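Local coordinates for aspartokinase (Synechocystis, PDB 3L76), which probably catalyses the ATP-dependent phosphorylation of aspartate to 4-phospho-L-aspartate, the first step toward lysine and threonine, and binds both of these amino acids at its ACT domains, at residues 302-307 / 556-561; 528-533 / 570-575; 284-289 / 547-552. All blocks are in the same frame, centred on the assembly; numbering follows the deposited sequence.

Contact 1 (302-307 / 556-561); sequences IIQSIH and INIEMI. With THR (threonine), chain C.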
loop_
_atom_site.group_PDB
_atom_site.type_symbol
_atom_site.label_atom_id
_atom_site.label_comp_id
_atom_site.label_asym_id
_atom_site.label_seq_id
_atom_site.Cartn_x
_atom_site.Cartn_y
_atom_site.Cartn_z
ATOM N N ILE A 302 -12.566 43.972 21.891
ATOM C CA ILE A 302 -13.375 44.933 21.160
ATOM C C ILE A 302 -14.475 44.176 20.411
ATOM O O ILE A 302 -14.202 43.329 19.549
ATOM C CB ILE A 302 -12.544 45.799 20.190
ATOM C CG1 ILE A 302 -11.393 46.474 20.935
ATOM C CG2 ILE A 302 -13.441 46.848 19.490
ATOM C CD1 ILE A 302 -10.544 47.358 20.054
ATOM N N ILE A 303 -15.719 44.470 20.765
ATOM C CA ILE A 303 -16.860 43.784 20.179
ATOM C C ILE A 303 -17.858 44.766 19.549
ATOM O O ILE A 303 -18.382 45.671 20.201
ATOM C CB ILE A 303 -17.569 42.900 21.232
ATOM C CG1 ILE A 303 -16.550 42.007 21.952
ATOM C CG2 ILE A 303 -18.698 42.078 20.601
ATOM C CD1 ILE A 303 -17.170 41.043 22.949
ATOM N N GLN A 304 -18.096 44.603 18.262
ATOM C CA GLN A 304 -19.136 45.363 17.602
ATOM C C GLN A 304 -19.942 44.465 16.681
ATOM O O GLN A 304 -19.458 44.040 15.629
ATOM C CB GLN A 304 -18.541 46.521 16.819
ATOM C CG GLN A 304 -19.599 47.367 16.106
ATOM C CD GLN A 304 -18.979 48.413 15.209
ATOM O OE1 GLN A 304 -18.216 49.291 15.664
ATOM N NE2 GLN A 304 -19.283 48.323 13.923
ATOM N N SER A 305 -21.177 44.181 17.080
ATOM C CA SER A 305 -22.056 43.321 16.290
ATOM C C SER A 305 -22.736 44.123 15.180
ATOM O O SER A 305 -22.255 45.187 14.785
ATOM C CB SER A 305 -23.071 42.605 17.187
ATOM O OG SER A 305 -23.947 41.772 16.440
ATOM N N ILE A 306 -23.840 43.595 14.670
ATOM C CA ILE A 306 -24.541 44.209 13.551
ATOM C C ILE A 306 -25.213 45.543 13.928
ATOM O O ILE A 306 -25.630 45.740 15.078
ATOM C CB ILE A 306 -25.567 43.223 12.944
ATOM C CG1 ILE A 306 -26.090 43.760 11.615
ATOM C CG2 ILE A 306 -26.705 42.947 13.911
ATOM C CD1 ILE A 306 -27.037 42.849 10.925
ATOM N N HIS A 307 -25.304 46.449 12.958
ATOM C CA HIS A 307 -25.939 47.755 13.165
ATOM C C HIS A 307 -27.386 47.613 13.629
ATOM O O HIS A 307 -28.041 46.593 13.400
ATOM C CB HIS A 307 -25.916 48.566 11.874
ATOM C CG HIS A 307 -26.821 48.013 10.821
ATOM N ND1 HIS A 307 -28.100 48.478 10.622
ATOM C CD2 HIS A 307 -26.649 46.994 9.948
ATOM C CE1 HIS A 307 -28.667 47.789 9.647
ATOM N NE2 HIS A 307 -27.812 46.876 9.231
ATOM N N ILE A 556 -13.832 53.849 4.544
ATOM C CA ILE A 556 -14.347 52.488 4.569
ATOM C C ILE A 556 -15.126 52.278 5.867
ATOM O O ILE A 556 -14.612 52.483 6.969
ATOM C CB ILE A 556 -13.194 51.456 4.432
ATOM C CG1 ILE A 556 -12.647 51.460 3.012
ATOM C CG2 ILE A 556 -13.652 50.059 4.779
ATOM C CD1 ILE A 556 -11.412 50.606 2.828
ATOM N N ASN A 557 -16.386 51.897 5.743
ATOM C CA ASN A 557 -17.201 51.734 6.928
ATOM C C ASN A 557 -16.963 50.385 7.587
ATOM O O ASN A 557 -16.828 49.365 6.911
ATOM C CB ASN A 557 -18.683 51.910 6.598
ATOM C CG ASN A 557 -19.556 51.887 7.835
ATOM O OD1 ASN A 557 -19.329 52.641 8.782
ATOM N ND2 ASN A 557 -20.558 51.012 7.837
ATOM N N ILE A 558 -16.928 50.383 8.913
ATOM C CA ILE A 558 -16.704 49.151 9.648
ATOM C C ILE A 558 -18.029 48.595 10.147
ATOM O O ILE A 558 -18.671 49.189 11.014
ATOM C CB ILE A 558 -15.743 49.368 10.824
ATOM C CG1 ILE A 558 -14.419 49.958 10.325
ATOM C CG2 ILE A 558 -15.520 48.056 11.574
ATOM C CD1 ILE A 558 -13.484 50.366 11.432
ATOM N N GLU A 559 -18.439 47.458 9.592
ATOM C CA GLU A 559 -19.746 46.890 9.903
ATOM C C GLU A 559 -19.743 46.127 11.223
ATOM O O GLU A 559 -20.668 46.238 12.018
ATOM C CB GLU A 559 -20.227 45.978 8.767
ATOM C CG GLU A 559 -20.235 46.624 7.381
ATOM C CD GLU A 559 -21.032 45.820 6.361
ATOM O OE1 GLU A 559 -21.948 45.075 6.776
ATOM O OE2 GLU A 559 -20.753 45.932 5.146
ATOM N N MET A 560 -18.704 45.334 11.440
ATOM C CA MET A 560 -18.581 44.566 12.667
ATOM C C MET A 560 -17.124 44.501 13.076
ATOM O O MET A 560 -16.236 44.600 12.241
ATOM C CB MET A 560 -19.156 43.159 12.484
ATOM C CG MET A 560 -20.614 43.118 12.048
ATOM S SD MET A 560 -21.473 41.563 12.408
ATOM C CE MET A 560 -20.580 40.426 11.356
ATOM N N ILE A 561 -16.874 44.344 14.370
ATOM C CA ILE A 561 -15.520 44.149 14.876
ATOM C C ILE A 561 -15.529 42.983 15.846
ATOM O O ILE A 561 -16.467 42.831 16.632
ATOM C CB ILE A 561 -14.999 45.383 15.631
ATOM C CG1 ILE A 561 -15.112 46.642 14.779
ATOM C CG2 ILE A 561 -13.571 45.166 16.089
ATOM C CD1 ILE A 561 -14.996 47.914 15.587
HETATM N N THR C . -19.208 52.167 11.344
HETATM C CA THR C . -18.400 52.906 12.324
HETATM C C THR C . -16.982 53.159 11.820
HETATM O O THR C . -16.613 52.701 10.725
HETATM C CB THR C . -18.360 52.198 13.692
HETATM O OG1 THR C . -17.750 50.903 13.554
HETATM C CG2 THR C . -19.777 52.020 14.220
HETATM O OXT THR C . -16.206 53.850 12.491
HETATM O O HOH W 1 -23.046 46.450 10.519
#

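Contact 2 (528-533 / 570-575); sequences AKVSIV and CVVPQD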
loop_
_atom_site.group_PDB
_atom_site.type_symbol
_atom_site.label_atom_id
_atom_site.label_comp_id
_atom_site.label_asym_id
_atom_site.label_seq_id
_atom_site.Cartn_x
_atom_site.Cartn_y
_atom_site.Cartn_z
ATOM N N ALA A 528 -16.647 41.539 3.349
ATOM C CA ALA A 528 -15.295 41.020 3.409
ATOM C C ALA A 528 -14.807 41.107 4.844
ATOM O O ALA A 528 -15.235 41.984 5.595
ATOM C CB ALA A 528 -14.399 41.809 2.516
ATOM N N LYS A 529 -13.919 40.198 5.231
ATOM C CA LYS A 529 -13.292 40.271 6.546
ATOM C C LYS A 529 -11.805 40.601 6.449
ATOM O O LYS A 529 -11.054 39.910 5.776
ATOM C CB LYS A 529 -13.492 38.979 7.339
ATOM C CG LYS A 529 -12.976 39.089 8.772
ATOM C CD LYS A 529 -13.150 37.812 9.535
ATOM C CE LYS A 529 -12.330 36.693 8.927
ATOM N NZ LYS A 529 -12.454 35.434 9.713
ATOM N N VAL A 530 -11.395 41.667 7.123
ATOM C CA VAL A 530 -10.008 42.100 7.120
ATOM C C VAL A 530 -9.491 41.911 8.525
ATOM O O VAL A 530 -10.116 42.355 9.487
ATOM C CB VAL A 530 -9.865 43.580 6.745
ATOM C CG1 VAL A 530 -8.541 43.818 6.091
ATOM C CG2 VAL A 530 -10.967 43.992 5.814
ATOM N N SER A 531 -8.352 41.238 8.643
ATOM C CA SER A 531 -7.803 40.894 9.943
ATOM C C SER A 531 -6.341 41.304 10.052
ATOM O O SER A 531 -5.572 41.175 9.100
ATOM C CB SER A 531 -7.911 39.383 10.184
ATOM O OG SER A 531 -9.240 38.916 10.213
ATOM N N ILE A 532 -5.957 41.787 11.224
ATOM C CA ILE A 532 -4.548 41.975 11.526
ATOM C C ILE A 532 -4.200 41.076 12.707
ATOM O O ILE A 532 -5.029 40.856 13.582
ATOM C CB ILE A 532 -4.197 43.449 11.818
ATOM C CG1 ILE A 532 -4.765 43.891 13.165
ATOM C CG2 ILE A 532 -4.683 44.362 10.683
ATOM C CD1 ILE A 532 -4.523 45.339 13.471
ATOM N N VAL A 533 -2.996 40.509 12.698
ATOM C CA VAL A 533 -2.566 39.609 13.758
ATOM C C VAL A 533 -1.169 39.990 14.206
ATOM O O VAL A 533 -0.334 40.369 13.394
ATOM C CB VAL A 533 -2.588 38.139 13.314
ATOM C CG1 VAL A 533 -1.872 37.263 14.340
ATOM C CG2 VAL A 533 -4.022 37.657 13.099
ATOM N N CYS A 570 -12.173 43.135 11.193
ATOM C CA CYS A 570 -13.260 44.056 10.852
ATOM C C CYS A 570 -14.041 43.502 9.687
ATOM O O CYS A 570 -13.455 43.136 8.664
ATOM C CB CYS A 570 -12.721 45.426 10.443
ATOM S SG CYS A 570 -12.015 46.357 11.776
ATOM N N VAL A 571 -15.360 43.437 9.835
ATOM C CA VAL A 571 -16.214 43.127 8.698
ATOM C C VAL A 571 -16.491 44.412 7.941
ATOM O O VAL A 571 -16.653 45.479 8.523
ATOM C CB VAL A 571 -17.531 42.464 9.097
ATOM C CG1 VAL A 571 -18.372 42.187 7.857
ATOM C CG2 VAL A 571 -17.253 41.190 9.811
ATOM N N VAL A 572 -16.552 44.292 6.631
ATOM C CA VAL A 572 -16.420 45.442 5.763
ATOM C C VAL A 572 -17.168 45.131 4.467
ATOM O O VAL A 572 -17.474 43.965 4.177
ATOM C CB VAL A 572 -14.913 45.696 5.523
ATOM C CG1 VAL A 572 -14.506 45.419 4.079
ATOM C CG2 VAL A 572 -14.518 47.066 5.982
ATOM N N PRO A 573 -17.514 46.165 3.700
ATOM C CA PRO A 573 -18.250 45.891 2.460
ATOM C C PRO A 573 -17.391 45.115 1.463
ATOM O O PRO A 573 -16.233 45.453 1.270
ATOM C CB PRO A 573 -18.576 47.291 1.932
ATOM C CG PRO A 573 -18.525 48.168 3.143
ATOM C CD PRO A 573 -17.448 47.600 4.010
ATOM N N GLN A 574 -17.960 44.089 0.840
ATOM C CA GLN A 574 -17.211 43.225 -0.066
ATOM C C GLN A 574 -16.452 43.965 -1.162
ATOM O O GLN A 574 -15.317 43.623 -1.470
ATOM C CB GLN A 574 -18.120 42.154 -0.687
ATOM C CG GLN A 574 -17.443 41.347 -1.787
ATOM C CD GLN A 574 -17.970 39.934 -1.901
ATOM O OE1 GLN A 574 -17.312 38.989 -1.486
ATOM N NE2 GLN A 574 -19.156 39.780 -2.468
ATOM N N ASP A 575 -17.072 44.968 -1.766
ATOM C CA ASP A 575 -16.404 45.664 -2.857
ATOM C C ASP A 575 -15.318 46.558 -2.304
ATOM O O ASP A 575 -14.789 47.413 -2.997
ATOM C CB ASP A 575 -17.394 46.474 -3.694
ATOM C CG ASP A 575 -18.003 47.630 -2.929
ATOM O OD1 ASP A 575 -18.729 48.415 -3.558
ATOM O OD2 ASP A 575 -17.762 47.760 -1.711
#

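Contact 3 (284-289 / 547-552); sequences VASKLF and FFAALA. With THR (threonine), chain C.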
loop_
_atom_site.group_PDB
_atom_site.type_symbol
_atom_site.label_atom_id
_atom_site.label_comp_id
_atom_site.label_asym_id
_atom_site.label_seq_id
_atom_site.Cartn_x
_atom_site.Cartn_y
_atom_site.Cartn_z
ATOM N N VAL A 284 -16.034 56.799 13.153
ATOM C CA VAL A 284 -16.479 56.717 14.533
ATOM C C VAL A 284 -15.533 55.872 15.395
ATOM O O VAL A 284 -14.975 56.366 16.383
ATOM C CB VAL A 284 -17.902 56.179 14.635
ATOM C CG1 VAL A 284 -18.354 56.193 16.079
ATOM C CG2 VAL A 284 -18.837 57.019 13.790
ATOM N N ALA A 285 -15.337 54.607 15.030
ATOM C CA ALA A 285 -14.479 53.746 15.846
ATOM C C ALA A 285 -13.077 54.321 15.885
ATOM O O ALA A 285 -12.445 54.349 16.937
ATOM C CB ALA A 285 -14.467 52.308 15.331
ATOM N N SER A 286 -12.606 54.793 14.732
ATOM C CA SER A 286 -11.312 55.453 14.650
ATOM C C SER A 286 -11.122 56.492 15.760
ATOM O O SER A 286 -10.156 56.422 16.515
ATOM C CB SER A 286 -11.138 56.115 13.291
ATOM O OG SER A 286 -9.839 56.657 13.172
ATOM N N LYS A 287 -12.056 57.437 15.874
ATOM C CA LYS A 287 -11.935 58.506 16.869
ATOM C C LYS A 287 -11.969 58.007 18.308
ATOM O O LYS A 287 -11.143 58.405 19.119
ATOM C CB LYS A 287 -12.987 59.608 16.683
ATOM C CG LYS A 287 -12.869 60.685 17.757
ATOM C CD LYS A 287 -13.469 62.009 17.338
ATOM C CE LYS A 287 -12.738 63.180 18.004
ATOM N NZ LYS A 287 -11.327 63.335 17.525
ATOM N N LEU A 288 -12.935 57.152 18.620
ATOM C CA LEU A 288 -13.023 56.539 19.943
ATOM C C LEU A 288 -11.670 56.020 20.426
ATOM O O LEU A 288 -11.144 56.443 21.459
ATOM C CB LEU A 288 -14.005 55.369 19.920
ATOM C CG LEU A 288 -14.859 55.098 21.164
ATOM C CD1 LEU A 288 -15.330 53.632 21.184
ATOM C CD2 LEU A 288 -14.145 55.446 22.448
ATOM N N PHE A 289 -11.102 55.089 19.676
ATOM C CA PHE A 289 -9.949 54.371 20.171
ATOM C C PHE A 289 -8.681 55.198 20.042
ATOM O O PHE A 289 -7.744 55.025 20.815
ATOM C CB PHE A 289 -9.830 52.988 19.503
ATOM C CG PHE A 289 -10.981 52.068 19.826
ATOM C CD1 PHE A 289 -11.054 51.429 21.059
ATOM C CD2 PHE A 289 -11.997 51.858 18.911
ATOM C CE1 PHE A 289 -12.116 50.586 21.368
ATOM C CE2 PHE A 289 -13.068 51.017 19.210
ATOM C CZ PHE A 289 -13.126 50.381 20.440
ATOM N N PHE A 547 -5.433 50.612 13.189
ATOM C CA PHE A 547 -6.143 49.782 12.222
ATOM C C PHE A 547 -7.436 50.473 11.738
ATOM O O PHE A 547 -7.648 50.647 10.534
ATOM C CB PHE A 547 -6.407 48.397 12.846
ATOM C CG PHE A 547 -7.079 47.413 11.926
ATOM C CD1 PHE A 547 -7.049 47.579 10.551
ATOM C CD2 PHE A 547 -7.740 46.311 12.446
ATOM C CE1 PHE A 547 -7.681 46.670 9.711
ATOM C CE2 PHE A 547 -8.376 45.392 11.611
ATOM C CZ PHE A 547 -8.342 45.571 10.243
ATOM N N PHE A 548 -8.281 50.889 12.678
ATOM C CA PHE A 548 -9.537 51.561 12.341
ATOM C C PHE A 548 -9.318 52.891 11.619
ATOM O O PHE A 548 -10.081 53.259 10.731
ATOM C CB PHE A 548 -10.376 51.800 13.593
ATOM C CG PHE A 548 -10.603 50.574 14.412
ATOM C CD1 PHE A 548 -10.637 49.319 13.816
ATOM C CD2 PHE A 548 -10.787 50.668 15.785
ATOM C CE1 PHE A 548 -10.848 48.175 14.572
ATOM C CE2 PHE A 548 -11.005 49.527 16.550
ATOM C CZ PHE A 548 -11.044 48.280 15.938
ATOM N N ALA A 549 -8.275 53.614 12.007
ATOM C CA ALA A 549 -7.977 54.884 11.365
ATOM C C ALA A 549 -7.592 54.649 9.915
ATOM O O ALA A 549 -7.906 55.448 9.038
ATOM C CB ALA A 549 -6.870 55.603 12.096
ATOM N N ALA A 550 -6.916 53.535 9.672
ATOM C CA ALA A 550 -6.466 53.187 8.334
ATOM C C ALA A 550 -7.650 52.974 7.395
ATOM O O ALA A 550 -7.594 53.345 6.222
ATOM C CB ALA A 550 -5.593 51.944 8.386
ATOM N N LEU A 551 -8.721 52.377 7.913
ATOM C CA LEU A 551 -9.897 52.104 7.098
ATOM C C LEU A 551 -10.732 53.369 6.881
ATOM O O LEU A 551 -11.316 53.568 5.820
ATOM C CB LEU A 551 -10.754 51.016 7.742
ATOM C CG LEU A 551 -10.106 49.652 7.968
ATOM C CD1 LEU A 551 -11.017 48.779 8.802
ATOM C CD2 LEU A 551 -9.766 48.974 6.654
ATOM N N ALA A 552 -10.787 54.221 7.895
ATOM C CA ALA A 552 -11.550 55.444 7.800
ATOM C C ALA A 552 -10.937 56.405 6.787
ATOM O O ALA A 552 -11.667 57.067 6.044
ATOM C CB ALA A 552 -11.671 56.103 9.166
HETATM N N THR C . -19.208 52.167 11.344
HETATM C CA THR C . -18.400 52.906 12.324
HETATM C C THR C . -16.982 53.159 11.820
HETATM O O THR C . -16.613 52.701 10.725
HETATM C CB THR C . -18.360 52.198 13.692
HETATM O OG1 THR C . -17.750 50.903 13.554
HETATM C CG2 THR C . -19.777 52.020 14.220
HETATM O OXT THR C . -16.206 53.850 12.491
#

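Contact 1 (302-307 / 556-561)
Gln304 sets its CG anti to the backbone N (chi1 -180°) and runs on extended, a course that carries its carboxamide from the end of strand 302-303 past Ile561 to two backbone carbonyls. NE2 donates to Ile558 O at 3.1 Å and to Glu559 O at 3.1 Å. Both acceptors lie near the amide plane of Gln304, yet NE2 stands above each carbonyl plane, 79° out of that of Glu559. The bound threonine holds the same group from its hydroxyl: OG1 donates to Gln304 OE1 at 2.7 Å and accepts a weak bond from NE2. Glutamine suits this place because one flat group offers both an acceptor and donors. A leucine here would probably leave the threonine hydroxyl and the carbonyls of Ile558 and Glu559 without these partners. The backbones meet in a single antiparallel hydrogen-bonded pair, Gln304 N to Ile561 O at 2.9 Å and Ile561 N to Gln304 O at 2.9 Å, which joins the edge strands of two ACT domains; the effector lies at their interface, as in related regulatory ACT pairs. Glu559 and Met560 form a classic beta bulge opposite Val571. Before the bulge, Asn557 OD1 receives the threonine N at 2.6 Å, a nitrogen that also donates to Ile558 O, while Ile558 N donates to the threonine O at 3.0 Å. Asp280 and Ala285 add further bonds to the ligand. Two residues before Gln304, Ile302 meets Ile561 through their CG2 methyls, 3.8 Å apart.

Contact 2 (528-533 / 570-575)
The first and third strands of an ACT domain lie antiparallel here, Ala528, Lys529 and Val530 pairing with Val572, Val571 and Cys570. Val530 and Cys570 form a hydrogen-bonded pair, with Val530 N to Cys570 O at 3.0 Å and Cys570 N to Val530 O at 2.8 Å. Ala528 N likewise donates to Val572 O at 2.7 Å, but the return bond from Val572 N is weak. In the ferredoxin-like ACT fold these are central strands, and strand 437-453 flanks strand 520-533 on its other edge through backbone bonds such as that of Lys529 with Asp441. Ala528, Val530, Cys570 and Val572 share one face of the sheet. On it Val572 CG1 touches Ala528 CB at 3.9 Å and, crossing obliquely, Val530 CG2 at 4.2 Å; the beta-branched valines favour the extended strand backbone, and the short side chain of Ala528 lets Val572 CG1 lie against it. Cys570 has SG anti to its carbonyl carbon (chi1 -70°), and its compact side chain packs against Phe547, Phe548 and Leu551 of helix 543-552. Lys529 and Val571 occupy the other face. The lysine chain bends at chi3 (64°), and NZ at its far end forms a salt bridge with Asp474, a residue of a bound-lysine pocket.

Contact 3 (284-289 / 547-552)
The rings of Phe289 and Phe548 meet obliquely, their planes at 59° and their centroids 5.4 Å apart. Phe289 CD2 comes to the edge of the Phe548 ring, near its plane, 3.5 Å from CE2. Leu288 CD1 lies over one face of the Phe289 ring, offset toward the rim. Ala285 CB reaches Phe548 CD2 at 4.1 Å, also obliquely. Both phenylalanines have CG anti to the carbonyl carbon and turn to the sheet side, where Phe289 packs on Ile314 of strand 311-318. Elsewhere along the contact the residues are small: Ser286 lies against Ala549, and its CB is 4.2 Å from Ala552 CB. With such short side chains the axes of the two segments can approach to 7.9 Å at an angle of 145°, roughly antiparallel. At the start of helix 284-294, Ala285 N donates to the carboxylate OXT of the bound threonine at 2.8 Å; the helix dipole would probably favour a negative group there. Beneath the pair, Ile314 also receives Ala285 and Leu288, while Phe547 rests on Ile568 of strand 567-573, and helix 577-587 packs against Phe547, Ala550 and Leu551.

Overall arrangement
After the N-terminal kinase region, the chain reaches helix 284-294, then strand 302-303, both in the ACT domain of range 272-341. Some 250 residues later it returns to them: helix 543-552 closes contact 3 and segment 556-561 closes contact 1. Contact 2 spans only 36 intervening residues, from strand 520-533 to strand 567-573 within the last ACT domain. The segments alternate, so all three contacts cross one another. Contacts 1 and 3 join the two domains at strand and helix level and share the bound threonine; contact 2 continues the sheet that contact 1 borders and that the helices of contact 3 cover, linked to contact 1 by backbone bonds to Val571 and to contact 3 by Ile532 packing on Phe547.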